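Local coordinates for protein putative sulfatase yidJ (Bacteroides fragilis, PDB 2QZU) that probably hydrolyses sulfate esters as a metal-dependent arylsulfatase-like enzyme of the sulfatase family, at residues A[40-48]-A[57-67]; A[249-257]-A[272-280]. One frame throughout, in Å; residues are numbered along the deposited sequence.

Interaction 1. Residues A[40-48]-A[57-67]; sequences GDAIGCIGK and DKLASEGINFT
The single 3-10 turn 44-46, in the loop that follows strand 29-35 of the sulfatase alpha/beta fold, rests on helix 54-61 and on Asn-65 of strand 64-66, and Cys-45 meets Asp-57 there. The backbone N of Cys-45 donates to Asp-57 OD1 over 3.0 Å, at an N-H...O angle of 141°, and reaches the oxygen from above the carboxylate plane. The same OD1 is bonded by the hydroxyl of Thr-53, so two groups grip it and fix the carboxylate against the turn; an aspartate is short enough to hold the acceptor close to the helix. Chi1 of 61° sets the Cys-45 sulfur between its own N and carbonyl carbon, and SG then lies 3.4 Å from Asp-57 OD1, 3.6 Å from Asn-65 OD1 and 4.2 Å from Ala-60 CB, whose small methyl lets the sulfur approach the helix. Ile-46 crosses Asn-65 at about a right angle, CG1 lying 3.8 Å from OD1. At the far end a water bridges Asp-41 OD1, Lys-48 NZ and Thr-67 O, joining the loop to the backbone of Thr-67. Asp-41 also pairs with Arg-335, while strand 64-66 runs between strands 338-341 and 349-352 of the large mixed sheet.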
loop_
_atom_site.group_PDB
_atom_site.type_symbol
_atom_site.label_atom_id
_atom_site.label_comp_id
_atom_site.label_asym_id
_atom_site.label_seq_id
_atom_site.Cartn_x
_atom_site.Cartn_y
_atom_site.Cartn_z
ATOM N N GLY A 40 5.601 -11.324 -20.995
ATOM C CA GLY A 40 6.163 -12.391 -21.805
ATOM C C GLY A 40 7.677 -12.531 -21.775
ATOM O O GLY A 40 8.191 -13.650 -21.769
ATOM N N ASP A 41 8.406 -11.419 -21.760
ATOM C CA ASP A 41 9.865 -11.506 -21.748
ATOM C C ASP A 41 10.468 -11.784 -20.378
ATOM O O ASP A 41 11.680 -11.946 -20.259
ATOM C CB ASP A 41 10.495 -10.232 -22.330
ATOM C CG ASP A 41 10.252 -10.090 -23.823
ATOM O OD1 ASP A 41 10.054 -11.127 -24.491
ATOM O OD2 ASP A 41 10.272 -8.949 -24.328
ATOM N N ALA A 42 9.629 -11.853 -19.349
ATOM C CA ALA A 42 10.120 -12.113 -18.001
ATOM C C ALA A 42 10.231 -13.609 -17.721
ATOM O O ALA A 42 9.755 -14.099 -16.700
ATOM C CB ALA A 42 9.211 -11.449 -16.969
ATOM N N ILE A 43 10.849 -14.328 -18.654
ATOM C CA ILE A 43 11.074 -15.763 -18.519
ATOM C C ILE A 43 12.577 -15.931 -18.701
ATOM O O ILE A 43 13.148 -15.433 -19.673
ATOM C CB ILE A 43 10.337 -16.575 -19.612
ATOM C CG1 ILE A 43 8.824 -16.375 -19.489
ATOM C CG2 ILE A 43 10.669 -18.056 -19.471
ATOM C CD1 ILE A 43 8.024 -17.047 -20.597
ATOM N N GLY A 44 13.213 -16.622 -17.762
ATOM C CA GLY A 44 14.651 -16.807 -17.821
ATOM C C GLY A 44 15.232 -17.366 -19.105
ATOM O O GLY A 44 16.216 -16.833 -19.626
ATOM N N CYS A 45 14.632 -18.434 -19.623
ATOM C CA CYS A 45 15.138 -19.065 -20.835
ATOM C C CYS A 45 15.071 -18.203 -22.091
ATOM O O CYS A 45 15.689 -18.541 -23.101
ATOM C CB CYS A 45 14.425 -20.403 -21.078
ATOM S SG CYS A 45 12.640 -20.297 -21.300
ATOM N N ILE A 46 14.334 -17.095 -22.040
ATOM C CA ILE A 46 14.235 -16.208 -23.194
ATOM C C ILE A 46 15.507 -15.358 -23.292
ATOM O O ILE A 46 15.809 -14.778 -24.335
ATOM C CB ILE A 46 12.969 -15.323 -23.106
ATOM C CG1 ILE A 46 11.729 -16.213 -23.259
ATOM C CG2 ILE A 46 12.984 -14.252 -24.193
ATOM C CD1 ILE A 46 10.408 -15.476 -23.194
ATOM N N GLY A 47 16.246 -15.305 -22.186
ATOM C CA GLY A 47 17.510 -14.586 -22.142
ATOM C C GLY A 47 17.543 -13.080 -22.315
ATOM O O GLY A 47 18.588 -12.527 -22.661
ATOM N N LYS A 48 16.422 -12.408 -22.075
ATOM C CA LYS A 48 16.367 -10.956 -22.208
ATOM C C LYS A 48 16.456 -10.246 -20.859
ATOM O O LYS A 48 16.925 -9.111 -20.782
ATOM C CB LYS A 48 15.079 -10.530 -22.915
ATOM C CG LYS A 48 14.983 -10.977 -24.366
ATOM C CD LYS A 48 13.708 -10.471 -25.017
ATOM C CE LYS A 48 13.617 -10.908 -26.473
ATOM N NZ LYS A 48 12.376 -10.405 -27.131
ATOM N N ASP A 57 11.415 -22.780 -17.084
ATOM C CA ASP A 57 12.436 -23.082 -18.088
ATOM C C ASP A 57 12.398 -24.584 -18.370
ATOM O O ASP A 57 12.504 -25.014 -19.518
ATOM C CB ASP A 57 13.843 -22.714 -17.594
ATOM C CG ASP A 57 14.069 -21.217 -17.503
ATOM O OD1 ASP A 57 13.197 -20.443 -17.950
ATOM O OD2 ASP A 57 15.136 -20.818 -16.990
ATOM N N LYS A 58 12.262 -25.373 -17.308
ATOM C CA LYS A 58 12.201 -26.827 -17.430
ATOM C C LYS A 58 10.943 -27.234 -18.200
ATOM O O LYS A 58 10.993 -28.082 -19.089
ATOM C CB LYS A 58 12.203 -27.469 -16.036
ATOM C CG LYS A 58 12.124 -28.991 -16.031
ATOM C CD LYS A 58 13.328 -29.630 -16.708
ATOM C CE LYS A 58 13.248 -31.151 -16.647
ATOM N NZ LYS A 58 14.398 -31.800 -17.338
ATOM N N LEU A 59 9.816 -26.617 -17.860
ATOM C CA LEU A 59 8.557 -26.909 -18.532
ATOM C C LEU A 59 8.697 -26.614 -20.023
ATOM O O LEU A 59 8.264 -27.401 -20.867
ATOM C CB LEU A 59 7.434 -26.051 -17.943
ATOM C CG LEU A 59 6.030 -26.290 -18.490
ATOM C CD1 LEU A 59 5.582 -27.710 -18.153
ATOM C CD2 LEU A 59 5.080 -25.267 -17.889
ATOM N N ALA A 60 9.310 -25.479 -20.336
ATOM C CA ALA A 60 9.513 -25.072 -21.722
ATOM C C ALA A 60 10.372 -26.081 -22.475
ATOM O O ALA A 60 10.108 -26.388 -23.634
ATOM C CB ALA A 60 10.169 -23.705 -21.770
ATOM N N SER A 61 11.400 -26.594 -21.808
ATOM C CA SER A 61 12.304 -27.558 -22.429
ATOM C C SER A 61 11.604 -28.875 -22.740
ATOM O O SER A 61 12.063 -29.648 -23.582
ATOM C CB SER A 61 13.502 -27.835 -21.516
ATOM O OG SER A 61 13.116 -28.643 -20.420
ATOM N N GLU A 62 10.500 -29.138 -22.053
ATOM C CA GLU A 62 9.751 -30.368 -22.276
ATOM C C GLU A 62 8.571 -30.118 -23.210
ATOM O O GLU A 62 7.787 -31.025 -23.491
ATOM C CB GLU A 62 9.250 -30.929 -20.943
ATOM C CG GLU A 62 10.359 -31.245 -19.951
ATOM C CD GLU A 62 9.853 -31.971 -18.719
ATOM O OE1 GLU A 62 9.450 -33.147 -18.844
ATOM O OE2 GLU A 62 9.854 -31.365 -17.628
ATOM N N GLY A 63 8.459 -28.884 -23.694
ATOM C CA GLY A 63 7.370 -28.532 -24.586
ATOM C C GLY A 63 7.705 -27.421 -25.564
ATOM O O GLY A 63 8.765 -27.426 -26.189
ATOM N N ILE A 64 6.800 -26.455 -25.685
ATOM C CA ILE A 64 6.985 -25.340 -26.608
ATOM C C ILE A 64 6.899 -24.000 -25.888
ATOM O O ILE A 64 6.072 -23.811 -24.996
ATOM C CB ILE A 64 5.898 -25.334 -27.696
ATOM C CG1 ILE A 64 5.748 -26.727 -28.304
ATOM C CG2 ILE A 64 6.255 -24.315 -28.774
ATOM C CD1 ILE A 64 4.423 -26.927 -29.015
ATOM N N ASN A 65 7.748 -23.068 -26.301
ATOM C CA ASN A 65 7.766 -21.736 -25.723
ATOM C C ASN A 65 7.379 -20.773 -26.845
ATOM O O ASN A 65 8.153 -20.556 -27.778
ATOM C CB ASN A 65 9.171 -21.412 -25.199
ATOM C CG ASN A 65 9.217 -20.128 -24.387
ATOM O OD1 ASN A 65 10.289 -19.669 -23.994
ATOM N ND2 ASN A 65 8.054 -19.545 -24.129
ATOM N N PHE A 66 6.171 -20.219 -26.768
ATOM C CA PHE A 66 5.696 -19.280 -27.779
ATOM C C PHE A 66 6.160 -17.877 -27.411
ATOM O O PHE A 66 5.506 -17.172 -26.642
ATOM C CB PHE A 66 4.169 -19.349 -27.876
ATOM C CG PHE A 66 3.663 -20.620 -28.503
ATOM C CD1 PHE A 66 3.810 -20.840 -29.872
ATOM C CD2 PHE A 66 3.045 -21.600 -27.728
ATOM C CE1 PHE A 66 3.349 -22.023 -30.463
ATOM C CE2 PHE A 66 2.581 -22.786 -28.309
ATOM C CZ PHE A 66 2.731 -22.995 -29.678
ATOM N N THR A 67 7.298 -17.481 -27.978
ATOM C CA THR A 67 7.909 -16.189 -27.687
ATOM C C THR A 67 7.283 -14.930 -28.292
ATOM O O THR A 67 7.770 -13.828 -28.037
ATOM C CB THR A 67 9.406 -16.211 -28.051
ATOM O OG1 THR A 67 9.558 -16.622 -29.411
ATOM C CG2 THR A 67 10.160 -17.178 -27.142
HETATM O O HOH W 1 10.639 -12.822 -26.873
#

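Interaction 2. Residues A[249-257]-A[272-280]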
loop_
_atom_site.group_PDB
_atom_site.type_symbol
_atom_site.label_atom_id
_atom_site.label_comp_id
_atom_site.label_asym_id
_atom_site.label_seq_id
_atom_site.Cartn_x
_atom_site.Cartn_y
_atom_site.Cartn_z
ATOM N N LEU A 249 20.503 -7.298 -7.281
ATOM C CA LEU A 249 20.167 -7.010 -8.672
ATOM C C LEU A 249 20.565 -5.583 -9.050
ATOM O O LEU A 249 20.280 -4.639 -8.317
ATOM C CB LEU A 249 18.661 -7.198 -8.897
ATOM C CG LEU A 249 18.130 -6.939 -10.310
ATOM C CD1 LEU A 249 18.687 -7.978 -11.266
ATOM C CD2 LEU A 249 16.609 -6.987 -10.303
ATOM N N ASP A 250 21.228 -5.435 -10.194
ATOM C CA ASP A 250 21.652 -4.120 -10.676
ATOM C C ASP A 250 20.504 -3.553 -11.509
ATOM O O ASP A 250 20.426 -3.790 -12.714
ATOM C CB ASP A 250 22.904 -4.253 -11.548
ATOM C CG ASP A 250 23.539 -2.910 -11.874
ATOM O OD1 ASP A 250 22.813 -1.976 -12.269
ATOM O OD2 ASP A 250 24.775 -2.793 -11.744
ATOM N N VAL A 251 19.618 -2.806 -10.861
ATOM C CA VAL A 251 18.462 -2.231 -11.539
ATOM C C VAL A 251 18.814 -1.268 -12.675
ATOM O O VAL A 251 18.209 -1.314 -13.748
ATOM C CB VAL A 251 17.541 -1.515 -10.523
ATOM C CG1 VAL A 251 16.345 -0.919 -11.230
ATOM C CG2 VAL A 251 17.082 -2.505 -9.462
ATOM N N GLU A 252 19.796 -0.404 -12.453
ATOM C CA GLU A 252 20.180 0.553 -13.484
ATOM C C GLU A 252 20.621 -0.165 -14.761
ATOM O O GLU A 252 20.344 0.289 -15.872
ATOM C CB GLU A 252 21.296 1.462 -12.967
ATOM C CG GLU A 252 21.418 2.773 -13.724
ATOM C CD GLU A 252 20.110 3.550 -13.776
ATOM O OE1 GLU A 252 19.489 3.760 -12.713
ATOM O OE2 GLU A 252 19.705 3.959 -14.884
ATOM N N ALA A 253 21.291 -1.300 -14.598
ATOM C CA ALA A 253 21.759 -2.077 -15.740
ATOM C C ALA A 253 20.586 -2.570 -16.587
ATOM O O ALA A 253 20.706 -2.732 -17.800
ATOM C CB ALA A 253 22.585 -3.263 -15.255
ATOM N N LEU A 254 19.452 -2.805 -15.934
ATOM C CA LEU A 254 18.255 -3.286 -16.617
ATOM C C LEU A 254 17.702 -2.274 -17.613
ATOM O O LEU A 254 17.083 -2.650 -18.608
ATOM C CB LEU A 254 17.163 -3.616 -15.592
ATOM C CG LEU A 254 17.445 -4.730 -14.581
ATOM C CD1 LEU A 254 16.333 -4.778 -13.549
ATOM C CD2 LEU A 254 17.562 -6.059 -15.308
ATOM N N CYS A 255 17.932 -0.993 -17.345
ATOM C CA CYS A 255 17.428 0.076 -18.199
ATOM C C CYS A 255 18.310 0.354 -19.412
ATOM O O CYS A 255 17.975 1.185 -20.257
ATOM C CB CYS A 255 17.265 1.355 -17.374
ATOM S SG CYS A 255 16.246 1.153 -15.889
ATOM N N LYS A 256 19.431 -0.356 -19.499
ATOM C CA LYS A 256 20.373 -0.192 -20.602
ATOM C C LYS A 256 19.758 -0.540 -21.957
ATOM O O LYS A 256 19.275 -1.653 -22.165
ATOM C CB LYS A 256 21.604 -1.073 -20.360
ATOM C CG LYS A 256 22.713 -0.880 -21.375
ATOM C CD LYS A 256 23.336 0.497 -21.234
ATOM C CE LYS A 256 24.452 0.707 -22.241
ATOM N NZ LYS A 256 25.125 2.014 -22.023
ATOM N N GLY A 257 19.786 0.417 -22.880
ATOM C CA GLY A 257 19.237 0.188 -24.206
ATOM C C GLY A 257 17.719 0.146 -24.229
ATOM O O GLY A 257 17.120 -0.413 -25.147
ATOM N N PHE A 272 9.550 2.458 -12.222
ATOM C CA PHE A 272 10.064 1.214 -12.780
ATOM C C PHE A 272 11.172 0.661 -11.895
ATOM O O PHE A 272 11.141 -0.500 -11.485
ATOM C CB PHE A 272 10.620 1.435 -14.189
ATOM C CG PHE A 272 11.216 0.200 -14.798
ATOM C CD1 PHE A 272 10.405 -0.745 -15.420
ATOM C CD2 PHE A 272 12.584 -0.043 -14.712
ATOM C CE1 PHE A 272 10.949 -1.918 -15.944
ATOM C CE2 PHE A 272 13.138 -1.211 -15.231
ATOM C CZ PHE A 272 12.319 -2.149 -15.849
ATOM N N ARG A 273 12.149 1.513 -11.599
ATOM C CA ARG A 273 13.297 1.140 -10.781
ATOM C C ARG A 273 12.952 0.707 -9.352
ATOM O O ARG A 273 13.614 -0.161 -8.786
ATOM C CB ARG A 273 14.285 2.309 -10.740
ATOM C CG ARG A 273 14.881 2.668 -12.096
ATOM C CD ARG A 273 15.726 3.932 -12.009
ATOM N NE ARG A 273 16.483 4.197 -13.231
ATOM C CZ ARG A 273 15.953 4.593 -14.385
ATOM N NH1 ARG A 273 14.644 4.779 -14.497
ATOM N NH2 ARG A 273 16.737 4.809 -15.433
ATOM N N ASN A 274 11.918 1.312 -8.778
ATOM C CA ASN A 274 11.502 1.014 -7.411
ATOM C C ASN A 274 10.683 -0.270 -7.267
ATOM O O ASN A 274 10.510 -0.766 -6.156
ATOM C CB ASN A 274 10.683 2.188 -6.861
ATOM C CG ASN A 274 10.497 2.123 -5.357
ATOM O OD1 ASN A 274 9.464 2.540 -4.833
ATOM N ND2 ASN A 274 11.503 1.615 -4.655
ATOM N N ASN A 275 10.189 -0.809 -8.379
ATOM C CA ASN A 275 9.354 -2.008 -8.324
ATOM C C ASN A 275 9.823 -3.244 -9.090
ATOM O O ASN A 275 9.270 -4.329 -8.900
ATOM C CB ASN A 275 7.937 -1.660 -8.790
ATOM C CG ASN A 275 7.222 -0.730 -7.834
ATOM O OD1 ASN A 275 6.774 -1.148 -6.763
ATOM N ND2 ASN A 275 7.120 0.540 -8.207
ATOM N N ILE A 276 10.829 -3.100 -9.946
ATOM C CA ILE A 276 11.292 -4.242 -10.727
ATOM C C ILE A 276 11.812 -5.414 -9.889
ATOM O O ILE A 276 11.579 -6.575 -10.239
ATOM C CB ILE A 276 12.361 -3.812 -11.775
ATOM C CG1 ILE A 276 12.619 -4.959 -12.759
ATOM C CG2 ILE A 276 13.647 -3.394 -11.084
ATOM C CD1 ILE A 276 11.408 -5.349 -13.591
ATOM N N ARG A 277 12.496 -5.127 -8.782
ATOM C CA ARG A 277 13.016 -6.195 -7.926
ATOM C C ARG A 277 11.908 -7.068 -7.355
ATOM O O ARG A 277 11.995 -8.300 -7.394
ATOM C CB ARG A 277 13.832 -5.622 -6.760
ATOM C CG ARG A 277 15.240 -5.201 -7.126
ATOM C CD ARG A 277 16.071 -4.883 -5.884
ATOM N NE ARG A 277 17.415 -4.442 -6.243
ATOM C CZ ARG A 277 18.359 -4.120 -5.366
ATOM N NH1 ARG A 277 18.113 -4.189 -4.065
ATOM N NH2 ARG A 277 19.551 -3.725 -5.794
ATOM N N ASN A 278 10.873 -6.434 -6.813
ATOM C CA ASN A 278 9.771 -7.186 -6.229
ATOM C C ASN A 278 8.936 -7.872 -7.301
ATOM O O ASN A 278 8.332 -8.911 -7.043
ATOM C CB ASN A 278 8.913 -6.278 -5.347
ATOM C CG ASN A 278 9.539 -6.045 -3.978
ATOM O OD1 ASN A 278 9.220 -5.077 -3.287
ATOM N ND2 ASN A 278 10.429 -6.946 -3.579
ATOM N N TYR A 279 8.911 -7.300 -8.503
ATOM C CA TYR A 279 8.170 -7.917 -9.602
ATOM C C TYR A 279 8.855 -9.251 -9.914
ATOM O O TYR A 279 8.197 -10.289 -10.048
ATOM C CB TYR A 279 8.192 -7.022 -10.844
ATOM C CG TYR A 279 7.363 -7.547 -12.001
ATOM C CD1 TYR A 279 5.973 -7.661 -11.901
ATOM C CD2 TYR A 279 7.969 -7.921 -13.200
ATOM C CE1 TYR A 279 5.205 -8.133 -12.975
ATOM C CE2 TYR A 279 7.215 -8.395 -14.277
ATOM C CZ TYR A 279 5.835 -8.496 -14.157
ATOM O OH TYR A 279 5.096 -8.951 -15.227
ATOM N N TYR A 280 10.183 -9.230 -10.011
ATOM C CA TYR A 280 10.918 -10.462 -10.285
ATOM C C TYR A 280 10.768 -11.451 -9.128
ATOM O O TYR A 280 10.681 -12.657 -9.353
ATOM C CB TYR A 280 12.408 -10.180 -10.536
ATOM C CG TYR A 280 12.735 -9.523 -11.867
ATOM C CD1 TYR A 280 11.834 -9.545 -12.934
ATOM C CD2 TYR A 280 13.978 -8.912 -12.068
ATOM C CE1 TYR A 280 12.167 -8.975 -14.169
ATOM C CE2 TYR A 280 14.317 -8.345 -13.291
ATOM C CZ TYR A 280 13.409 -8.381 -14.335
ATOM O OH TYR A 280 13.754 -7.826 -15.540
#
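Glu-252 and Arg-273 meet in a two-pronged salt bridge that ties the short helix 251-254 to the long helix 267-299. Arg-273 presents its side, NE to Glu-252 OE1 and NH2 to OE2, both at 3.1 Å and nearly straight (168° and 166°). Both oxygens are approached on the syn side, and the two planes are 25° apart. Glu-252 is bent at chi2, which folds its carboxylate back to the arginine although its CB leads away from the long helix. The remaining nitrogen, NH1, donates to the carbonyls of Gly-269 and Pro-262, so all three nitrogens of this guanidinium have acceptors, while Cys-255 SG lies over the centre of one face, 3.7 Å above it.

Arg-277, one turn further along and extended from CG to NE, sends NH2 to Leu-249 O at 2.8 Å, in the carbonyl plane. The next residue, Asp-250, is the N-cap: its OD1 accepts from Ala-253 N and satisfies an amide of the first turn.

Alongside these polar pairs runs an apolar seam. Val-251 CG1 packs on Ile-276 CG2 at 3.7 Å, Leu-254 CD1 reaches Ile-276 CG1, and Leu-249 CD2 touches the edge of the Tyr-280 ring at 3.7 Å. Branched aliphatic chains suit the first three places, and tyrosine the last, since its ring packs here while its OH bonds Glu-49. Leu-254 also touches Pro-50, so the loop between strand 29-35 and helix 54-61 borders the seam. Farther round helix 267-299, Asn-274 and Asn-278 pack on the second subunit.

Overall arrangement
Both contacts are partly buried and belong to the sulfatase fold, their centres 20 Å apart and their nearest atoms about 5 Å apart without touching. Interaction 1 lies nearer the middle of the chain, joining a loop to helix 54-61 and to strand 64-66 of the large mixed sheet through one backbone-to-carboxylate bond and a small patch of side chains. Interaction 2 lies farther out and buries more surface, 521 against 292 Å², with a salt bridge and an arginine-carbonyl bond beside an apolar seam that includes an aromatic ring. Helix 267-299 connects them: it carries one side of interaction 2, and its Ile-283 and Ile-294 touch Ala-42 and Leu-59 of interaction 1.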